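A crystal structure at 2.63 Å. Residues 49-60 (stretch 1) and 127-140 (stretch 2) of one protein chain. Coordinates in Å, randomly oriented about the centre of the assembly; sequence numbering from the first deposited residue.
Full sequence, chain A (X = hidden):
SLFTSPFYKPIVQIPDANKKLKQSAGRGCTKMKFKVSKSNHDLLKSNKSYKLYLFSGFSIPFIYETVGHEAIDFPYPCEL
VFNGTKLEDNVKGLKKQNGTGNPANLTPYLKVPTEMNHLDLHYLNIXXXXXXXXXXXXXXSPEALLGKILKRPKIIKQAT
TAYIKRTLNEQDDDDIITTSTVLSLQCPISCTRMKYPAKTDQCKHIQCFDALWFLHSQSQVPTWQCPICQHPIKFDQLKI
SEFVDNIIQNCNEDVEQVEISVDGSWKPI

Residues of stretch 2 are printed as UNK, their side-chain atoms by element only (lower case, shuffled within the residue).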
# COMPACT_ATOMS: atom_id res chain seq x y z
N SER A 49 16.56 7.52 2.79
CA SER A 49 15.30 6.94 2.34
C SER A 49 15.45 6.09 1.08
O SER A 49 14.44 5.61 0.56
CB SER A 49 14.28 8.06 2.07
OG SER A 49 13.95 8.74 3.27
N TYR A 50 16.68 5.89 0.60
CA TYR A 50 16.90 5.09 -0.60
C TYR A 50 17.20 3.65 -0.20
O TYR A 50 18.08 3.39 0.62
CB TYR A 50 18.05 5.65 -1.43
CG TYR A 50 17.75 6.96 -2.14
CD1 TYR A 50 16.50 7.57 -2.02
CD2 TYR A 50 18.70 7.58 -2.93
CE1 TYR A 50 16.22 8.76 -2.67
CE2 TYR A 50 18.43 8.77 -3.58
CZ TYR A 50 17.19 9.35 -3.44
OH TYR A 50 16.92 10.54 -4.09
N LYS A 51 16.46 2.71 -0.80
CA LYS A 51 16.63 1.29 -0.56
C LYS A 51 16.66 0.55 -1.89
O LYS A 51 16.18 1.05 -2.91
CB LYS A 51 15.49 0.73 0.32
CG LYS A 51 15.31 1.43 1.66
CD LYS A 51 16.56 1.36 2.52
CE LYS A 51 16.23 1.56 4.00
NZ LYS A 51 15.82 0.28 4.64
N LEU A 52 17.23 -0.65 -1.87
CA LEU A 52 17.25 -1.52 -3.04
C LEU A 52 16.14 -2.55 -2.88
O LEU A 52 16.20 -3.42 -2.01
CB LEU A 52 18.61 -2.20 -3.19
CG LEU A 52 18.70 -3.18 -4.37
CD1 LEU A 52 18.45 -2.46 -5.68
CD2 LEU A 52 20.05 -3.88 -4.40
N TYR A 53 15.12 -2.44 -3.73
CA TYR A 53 13.93 -3.28 -3.64
C TYR A 53 13.87 -4.24 -4.82
O TYR A 53 14.07 -3.84 -5.97
CB TYR A 53 12.66 -2.42 -3.59
CG TYR A 53 12.29 -1.90 -2.22
CD1 TYR A 53 13.16 -2.01 -1.14
CD2 TYR A 53 11.06 -1.30 -2.00
CE1 TYR A 53 12.82 -1.54 0.11
CE2 TYR A 53 10.71 -0.83 -0.75
CZ TYR A 53 11.59 -0.95 0.30
OH TYR A 53 11.25 -0.48 1.54
N LEU A 54 13.59 -5.50 -4.51
CA LEU A 54 13.30 -6.52 -5.51
C LEU A 54 11.81 -6.54 -5.80
O LEU A 54 10.98 -6.44 -4.89
CB LEU A 54 13.75 -7.89 -5.01
CG LEU A 54 13.50 -9.11 -5.90
CD1 LEU A 54 14.49 -9.15 -7.05
CD2 LEU A 54 13.58 -10.38 -5.08
N PHE A 55 11.47 -6.66 -7.08
CA PHE A 55 10.09 -6.65 -7.54
C PHE A 55 9.83 -7.89 -8.39
O PHE A 55 10.71 -8.34 -9.13
CB PHE A 55 9.77 -5.40 -8.36
CG PHE A 55 9.81 -4.13 -7.55
CD1 PHE A 55 11.01 -3.50 -7.28
CD2 PHE A 55 8.64 -3.56 -7.08
CE1 PHE A 55 11.05 -2.33 -6.54
CE2 PHE A 55 8.67 -2.39 -6.34
CZ PHE A 55 9.87 -1.78 -6.07
N SER A 56 8.62 -8.43 -8.28
CA SER A 56 8.19 -9.58 -9.07
C SER A 56 6.79 -9.31 -9.58
O SER A 56 5.93 -8.83 -8.84
CB SER A 56 8.22 -10.87 -8.24
OG SER A 56 7.74 -11.97 -8.99
N GLY A 57 6.56 -9.62 -10.86
CA GLY A 57 5.26 -9.39 -11.46
C GLY A 57 4.91 -10.48 -12.44
O GLY A 57 5.77 -11.22 -12.93
N PHE A 58 3.61 -10.59 -12.73
CA PHE A 58 3.16 -11.52 -13.75
C PHE A 58 3.68 -11.09 -15.11
O PHE A 58 3.54 -9.92 -15.50
CB PHE A 58 1.63 -11.60 -13.77
CG PHE A 58 1.04 -12.42 -12.65
CD1 PHE A 58 1.57 -13.66 -12.33
CD2 PHE A 58 -0.04 -11.95 -11.94
CE1 PHE A 58 1.03 -14.41 -11.30
CE2 PHE A 58 -0.59 -12.70 -10.91
CZ PHE A 58 -0.05 -13.93 -10.59
N SER A 59 4.28 -12.03 -15.84
CA SER A 59 4.87 -11.76 -17.15
C SER A 59 3.87 -12.23 -18.20
O SER A 59 3.86 -13.39 -18.61
CB SER A 59 6.21 -12.47 -17.30
OG SER A 59 6.72 -12.32 -18.61
N ILE A 60 3.02 -11.31 -18.65
CA ILE A 60 2.02 -11.62 -19.67
C ILE A 60 2.75 -11.87 -20.98
O ILE A 60 3.45 -10.97 -21.47
CB ILE A 60 0.99 -10.48 -19.81
CG1 ILE A 60 0.32 -10.21 -18.45
CG2 ILE A 60 -0.05 -10.84 -20.86
CD1 ILE A 60 -0.73 -9.13 -18.49
N UNK A 127 3.22 -21.89 -12.05
CA UNK A 127 2.10 -22.01 -12.98
C UNK A 127 2.09 -20.91 -14.03
O UNK A 127 1.55 -21.12 -15.12
c UNK A 127 0.66 -23.08 -11.19
o UNK A 127 -0.43 -23.24 -10.60
o UNK A 127 1.66 -23.80 -10.97
c UNK A 127 0.78 -21.96 -12.20
N UNK A 128 2.69 -19.76 -13.74
CA UNK A 128 2.71 -18.63 -14.65
C UNK A 128 4.12 -18.04 -14.69
O UNK A 128 4.88 -18.17 -13.74
n UNK A 128 -1.57 -14.61 -13.80
c UNK A 128 -0.72 -16.95 -13.87
c UNK A 128 1.70 -17.55 -14.24
c UNK A 128 -0.60 -15.54 -14.44
c UNK A 128 0.25 -17.92 -14.52
N UNK A 129 4.45 -17.41 -15.81
CA UNK A 129 5.76 -16.79 -15.96
C UNK A 129 5.82 -15.49 -15.17
O UNK A 129 4.83 -14.76 -15.05
o UNK A 129 7.16 -16.54 -20.02
c UNK A 129 6.11 -17.79 -18.28
o UNK A 129 5.90 -18.24 -20.61
c UNK A 129 6.41 -17.50 -19.74
c UNK A 129 6.06 -16.53 -17.44
N UNK A 130 7.00 -15.20 -14.63
CA UNK A 130 7.20 -14.02 -13.80
C UNK A 130 8.37 -13.19 -14.32
O UNK A 130 9.30 -13.72 -14.94
c UNK A 130 5.38 -14.24 -10.93
c UNK A 130 4.98 -16.96 -11.01
o UNK A 130 3.01 -16.72 -9.69
c UNK A 130 6.28 -15.03 -11.63
c UNK A 130 4.10 -16.16 -10.33
c UNK A 130 6.06 -16.40 -11.66
c UNK A 130 7.47 -14.41 -12.33
c UNK A 130 4.29 -14.80 -10.29
N UNK A 131 8.29 -11.89 -14.07
CA UNK A 131 9.38 -10.96 -14.33
C UNK A 131 9.94 -10.49 -12.99
O UNK A 131 9.18 -10.06 -12.11
c UNK A 131 8.91 -9.76 -15.15
o UNK A 131 8.53 -10.15 -16.46
N UNK A 132 11.26 -10.58 -12.85
CA UNK A 132 11.98 -10.20 -11.64
C UNK A 132 12.85 -9.00 -11.98
O UNK A 132 13.63 -9.05 -12.93
c UNK A 132 11.95 -12.56 -10.75
c UNK A 132 11.04 -12.35 -9.56
c UNK A 132 13.64 -10.91 -9.89
c UNK A 132 12.83 -11.36 -11.10
N UNK A 133 12.72 -7.93 -11.19
CA UNK A 133 13.46 -6.70 -11.41
C UNK A 133 14.01 -6.20 -10.08
O UNK A 133 13.58 -6.64 -9.01
o UNK A 133 11.87 -6.11 -13.16
c UNK A 133 12.58 -5.61 -12.05
N UNK A 134 14.96 -5.28 -10.16
CA UNK A 134 15.53 -4.65 -8.97
C UNK A 134 15.66 -3.16 -9.22
O UNK A 134 16.15 -2.75 -10.28
s UNK A 134 16.85 -7.00 -8.23
c UNK A 134 16.89 -5.24 -8.62
N UNK A 135 15.22 -2.35 -8.26
CA UNK A 135 15.25 -0.91 -8.40
C UNK A 135 15.76 -0.27 -7.12
O UNK A 135 15.44 -0.73 -6.02
c UNK A 135 13.35 -0.67 -10.08
c UNK A 135 12.38 -1.28 -12.61
c UNK A 135 13.87 -0.33 -8.71
c UNK A 135 13.38 0.28 -11.10
c UNK A 135 12.34 -2.23 -11.60
c UNK A 135 12.82 -1.91 -10.35
c UNK A 135 12.90 -0.03 -12.36
N UNK A 136 16.53 0.79 -7.26
CA UNK A 136 16.72 1.71 -6.15
C UNK A 136 15.49 2.60 -6.07
O UNK A 136 14.98 3.08 -7.09
c UNK A 136 18.19 3.52 -5.17
c UNK A 136 20.56 2.25 -6.31
c UNK A 136 19.21 1.58 -6.41
c UNK A 136 18.01 2.53 -6.32
N UNK A 137 14.97 2.80 -4.86
CA UNK A 137 13.71 3.49 -4.67
C UNK A 137 13.81 4.38 -3.43
O UNK A 137 14.50 4.06 -2.47
c UNK A 137 12.45 1.59 -5.73
c UNK A 137 12.53 2.51 -4.53
c UNK A 137 12.65 1.71 -3.24
N UNK A 138 13.09 5.49 -3.48
CA UNK A 138 12.88 6.32 -2.30
C UNK A 138 11.59 5.85 -1.62
O UNK A 138 10.54 5.79 -2.27
o UNK A 138 13.40 10.63 -2.76
c UNK A 138 12.78 7.80 -2.68
c UNK A 138 12.74 8.74 -1.48
o UNK A 138 11.77 10.90 -1.32
c UNK A 138 12.63 10.19 -1.88
N UNK A 139 11.69 5.50 -0.34
CA UNK A 139 10.56 4.97 0.41
C UNK A 139 9.97 6.08 1.26
O UNK A 139 10.66 7.01 1.68
c UNK A 139 10.98 3.76 1.28
c UNK A 139 11.58 2.66 0.42
c UNK A 139 11.95 4.19 2.37
N UNK A 140 8.67 5.97 1.52
CA UNK A 140 7.94 6.93 2.33
C UNK A 140 7.13 6.18 3.38
O UNK A 140 6.50 5.17 3.08
c UNK A 140 9.00 9.81 -1.72
c UNK A 140 8.87 10.43 -0.50
c UNK A 140 7.86 7.90 -0.88
c UNK A 140 8.22 9.78 0.54
c UNK A 140 8.50 8.55 -1.91
c UNK A 140 7.71 8.50 0.36
c UNK A 140 7.01 7.79 1.48

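Position 127 carries two carbons, the second bearing two oxygens, and lies out of reach of stretch 1; it is Asp127. Position 128 has four carbons in a row ending in nitrogen; the nitrogen and the last carbon lie over one face of the Phe58 ring. This is Lys128, whose NZ sits 3.3 Å from the centroid of the Phe58 ring and almost on the ring normal, a cation-pi contact. At position 129, three carbons end in two oxygens, and the backbone O accepts a hydrogen bond from Ser59 N at 2.9 Å; the residue is Glu129.

Position 130 shows one carbon and a six-membered ring bearing an oxygen, set obliquely to the Phe58 ring: Tyr130, with CE2 3.4 Å from Phe58 CE1. Position 131 has one carbon and one oxygen, the latter 3.4 Å from Ser59 CB: Ser131. Its backbone pairs with Gly57 through two hydrogen bonds. Position 132 has four carbons, forked at the first, with one arm two carbons long, and packs against Leu54; it is Ile132, its CG2 3.4 Å from Leu54 CD1.

Position 133 again has one carbon and one oxygen; its backbone N donates to Phe55 O and its O accepts from Phe55 N, both at 2.9 Å. The residue is Ser133. Position 134 has a carbon and a sulfur close to Leu54, so it is Cys134, with SG 3.4 Å from Leu54 CD1. Position 135 bears one carbon and a plain six-carbon ring, which directs its edge toward the face of Phe55 with the planes at 89°: Phe135.

Position 136 repeats the four-carbon fork beside Leu52; Ile136 places CG1 4.2 Å from Leu52 CD1. At position 137 one carbon carries two more, one of them over the Tyr53 ring face. This is Val137, and its CG2 lies 3.6 Å from Tyr53 CD2. Position 138 has three carbons, the third carrying two oxygens, at the edge of the Tyr50 ring; it is Glu138, its OE2 3.4 Å from Tyr50 CE1. Position 139 has another three-carbon fork, close to the Tyr53 hydroxyl, and its N donates to Ser49 O at 2.9 Å: Val139, with CG1 3.4 Å from Tyr53 OH. Position 140, one carbon and a six-carbon ring, makes no contact with stretch 1; it is Phe140.

The contact is an antiparallel strand pairing held by ten backbone hydrogen bonds, with CA-H...O contacts from the intervening residues. Alternation sends Leu52, Leu54, Ile132, Cys134 and Ile136 to one face and Tyr53, Phe55, Phe135 and Val137 to the other, so apolar packing reinforces the ladder on both faces. Near one end, the end of the Lys128 side chain sits over one face of the Phe58 ring.

Stretch 2 127-140: DKEYSISCFIVEVF
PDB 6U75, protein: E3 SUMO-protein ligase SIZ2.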